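Local coordinates for protein UDP-glucose 4-epimerase (Brucella ovis, PDB 4WOK) that probably interconverts UDP-glucose and UDP-galactose by inverting the configuration at C4 of the sugar, using a bound NAD as the redox cofactor, at residues H160-Y165 with L171-L176. The protein carries 2 engineered substitutions. Residues are numbered along the deposited sequence; the frame is centred on the assembly and turned at random.
Sequences HMLADY and LRYVAL
In the Rossmann-type alpha/beta domain that carries NAD, the second half of helix 150-169 lies against strand 172-177 of the parallel sheet, with L162 and Y173 carrying the largest part of the contact between 160-165 and 171-176. CB of L162 sits almost exactly on the ring normal of Y173, 3.9 Å from the centroid and 4° off it, a CH-pi contact over the face. Around that point L162 CD1 reaches Y173 CD2 at 4.0 Å, while L162 CD2 lies 4.0 Å from Y173 CB. In Y173, chi1 of 69° places CG between backbone N and carbonyl carbon, which turns one ring face to CB of L162. The phenol end runs on to A163, whose CA and CB both lie 3.7 Å from Y173 OH. Nearer the turn, L171 CD1 meets the edge of the Y165 ring, 3.7 Å from Y165 CD2, the two side chains alongside each other; L171 has a second conformer, so this is less certain. The hydroxyl of Y165 points off to helix 96-116, hydrogen-bonded to D112 and Q108. L162 also touches L111 of that helix and V122 and F124 of strand 121-125. Between the two segments, then, cohesion comes from dispersion and CH-pi contact, while the Y165 hydroxyl bonds to the neighbouring helix and the strand backbone to V122, F124 and L257 on adjacent strands.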
loop_
_atom_site.group_PDB
_atom_site.type_symbol
_atom_site.label_atom_id
_atom_site.label_comp_id
_atom_site.label_asym_id
_atom_site.label_seq_id
_atom_site.Cartn_x
_atom_site.Cartn_y
_atom_site.Cartn_z
ATOM N N HIS A 160 3.810 -12.085 11.430
ATOM C CA HIS A 160 3.995 -13.225 12.329
ATOM C C HIS A 160 2.785 -13.432 13.232
ATOM O O HIS A 160 2.470 -14.563 13.588
ATOM C CB HIS A 160 5.254 -13.047 13.172
ATOM C CG HIS A 160 6.516 -13.210 12.387
ATOM N ND1 HIS A 160 7.644 -12.458 12.621
ATOM C CD2 HIS A 160 6.819 -14.037 11.361
ATOM C CE1 HIS A 160 8.593 -12.818 11.775
ATOM N NE2 HIS A 160 8.115 -13.770 10.997
ATOM N N MET A 161 2.118 -12.344 13.602
ATOM C CA MET A 161 0.897 -12.452 14.395
ATOM C C MET A 161 -0.173 -13.191 13.599
ATOM O O MET A 161 -0.869 -14.067 14.127
ATOM C CB MET A 161 0.391 -11.070 14.802
ATOM C CG MET A 161 -0.668 -11.095 15.911
ATOM S SD MET A 161 -1.462 -9.481 16.099
ATOM C CE MET A 161 -0.103 -8.498 16.770
ATOM N N LEU A 162 -0.307 -12.829 12.326
ATOM C CA LEU A 162 -1.187 -13.581 11.418
ATOM C C LEU A 162 -0.892 -15.081 11.435
ATOM O O LEU A 162 -1.810 -15.901 11.549
ATOM C CB LEU A 162 -1.058 -13.054 9.981
ATOM C CG LEU A 162 -1.757 -11.730 9.696
ATOM C CD1 LEU A 162 -1.243 -11.156 8.393
ATOM C CD2 LEU A 162 -3.261 -11.925 9.617
ATOM N N ALA A 163 0.382 -15.446 11.324
ATOM C CA ALA A 163 0.766 -16.857 11.324
ATOM C C ALA A 163 0.377 -17.530 12.637
ATOM O O ALA A 163 -0.145 -18.639 12.633
ATOM C CB ALA A 163 2.258 -17.009 11.068
ATOM N N ASP A 164 0.611 -16.848 13.754
ATOM C CA ASP A 164 0.283 -17.400 15.075
ATOM C C ASP A 164 -1.208 -17.560 15.297
ATOM O O ASP A 164 -1.640 -18.529 15.926
ATOM C CB ASP A 164 0.847 -16.522 16.192
ATOM C CG ASP A 164 2.358 -16.567 16.264
ATOM O OD1 ASP A 164 2.950 -17.533 15.741
ATOM O OD2 ASP A 164 2.953 -15.631 16.844
ATOM N N TYR A 165 -1.988 -16.600 14.802
ATOM C CA TYR A 165 -3.445 -16.678 14.895
ATOM C C TYR A 165 -4.001 -17.771 13.977
ATOM O O TYR A 165 -5.028 -18.400 14.272
ATOM C CB TYR A 165 -4.060 -15.317 14.570
ATOM C CG TYR A 165 -4.237 -14.442 15.789
ATOM C CD1 TYR A 165 -3.156 -14.153 16.629
ATOM C CD2 TYR A 165 -5.476 -13.885 16.101
ATOM C CE1 TYR A 165 -3.316 -13.351 17.755
ATOM C CE2 TYR A 165 -5.638 -13.070 17.226
ATOM C CZ TYR A 165 -4.552 -12.806 18.045
ATOM O OH TYR A 165 -4.692 -12.011 19.161
ATOM N N LEU A 171 -7.395 -18.898 11.606
ATOM C CA LEU A 171 -7.591 -17.765 10.712
ATOM C C LEU A 171 -6.861 -18.045 9.390
ATOM O O LEU A 171 -5.798 -18.668 9.352
ATOM C CB LEU A 171 -7.127 -16.445 11.358
ATOM C CG LEU A 171 -7.933 -15.946 12.575
ATOM C CD1 LEU A 171 -7.478 -14.545 13.057
ATOM C CD2 LEU A 171 -9.445 -15.938 12.338
ATOM N N ARG A 172 -7.493 -17.632 8.292
ATOM C CA ARG A 172 -6.912 -17.796 6.962
ATOM C C ARG A 172 -6.527 -16.433 6.414
ATOM O O ARG A 172 -7.278 -15.464 6.574
ATOM C CB ARG A 172 -7.889 -18.491 6.015
ATOM C CG ARG A 172 -8.306 -19.886 6.490
ATOM C CD ARG A 172 -9.150 -20.625 5.459
ATOM N NE ARG A 172 -10.421 -19.958 5.188
ATOM C CZ ARG A 172 -11.541 -20.166 5.876
ATOM N NH1 ARG A 172 -11.556 -21.028 6.887
ATOM N NH2 ARG A 172 -12.653 -19.517 5.550
ATOM N N TYR A 173 -5.375 -16.341 5.761
ATOM C CA TYR A 173 -4.906 -15.018 5.370
ATOM C C TYR A 173 -4.019 -14.998 4.156
ATOM O O TYR A 173 -3.447 -16.007 3.766
ATOM C CB TYR A 173 -4.141 -14.361 6.528
ATOM C CG TYR A 173 -2.817 -15.023 6.820
ATOM C CD1 TYR A 173 -2.744 -16.119 7.668
ATOM C CD2 TYR A 173 -1.636 -14.549 6.253
ATOM C CE1 TYR A 173 -1.536 -16.729 7.947
ATOM C CE2 TYR A 173 -0.425 -15.155 6.517
ATOM C CZ TYR A 173 -0.381 -16.245 7.370
ATOM O OH TYR A 173 0.823 -16.854 7.645
ATOM N N VAL A 174 -3.897 -13.802 3.594
ATOM C CA VAL A 174 -2.942 -13.503 2.545
ATOM C C VAL A 174 -2.294 -12.201 2.947
ATOM O O VAL A 174 -2.995 -11.215 3.190
ATOM C CB VAL A 174 -3.596 -13.347 1.164
ATOM C CG1 VAL A 174 -2.567 -12.895 0.116
ATOM C CG2 VAL A 174 -4.270 -14.647 0.730
ATOM N N ALA A 175 -0.972 -12.202 3.044
ATOM C CA ALA A 175 -0.234 -10.978 3.311
ATOM C C ALA A 175 0.334 -10.501 1.988
ATOM O O ALA A 175 0.927 -11.283 1.249
ATOM C CB ALA A 175 0.873 -11.210 4.341
ATOM N N LEU A 176 0.134 -9.223 1.680
ATOM C CA LEU A 176 0.579 -8.678 0.404
ATOM C C LEU A 176 1.646 -7.616 0.632
ATOM O O LEU A 176 1.396 -6.601 1.285
ATOM C CB LEU A 176 -0.604 -8.100 -0.375
ATOM C CG LEU A 176 -1.709 -9.096 -0.750
ATOM C CD1 LEU A 176 -2.902 -8.366 -1.360
ATOM C CD2 LEU A 176 -1.202 -10.184 -1.707
#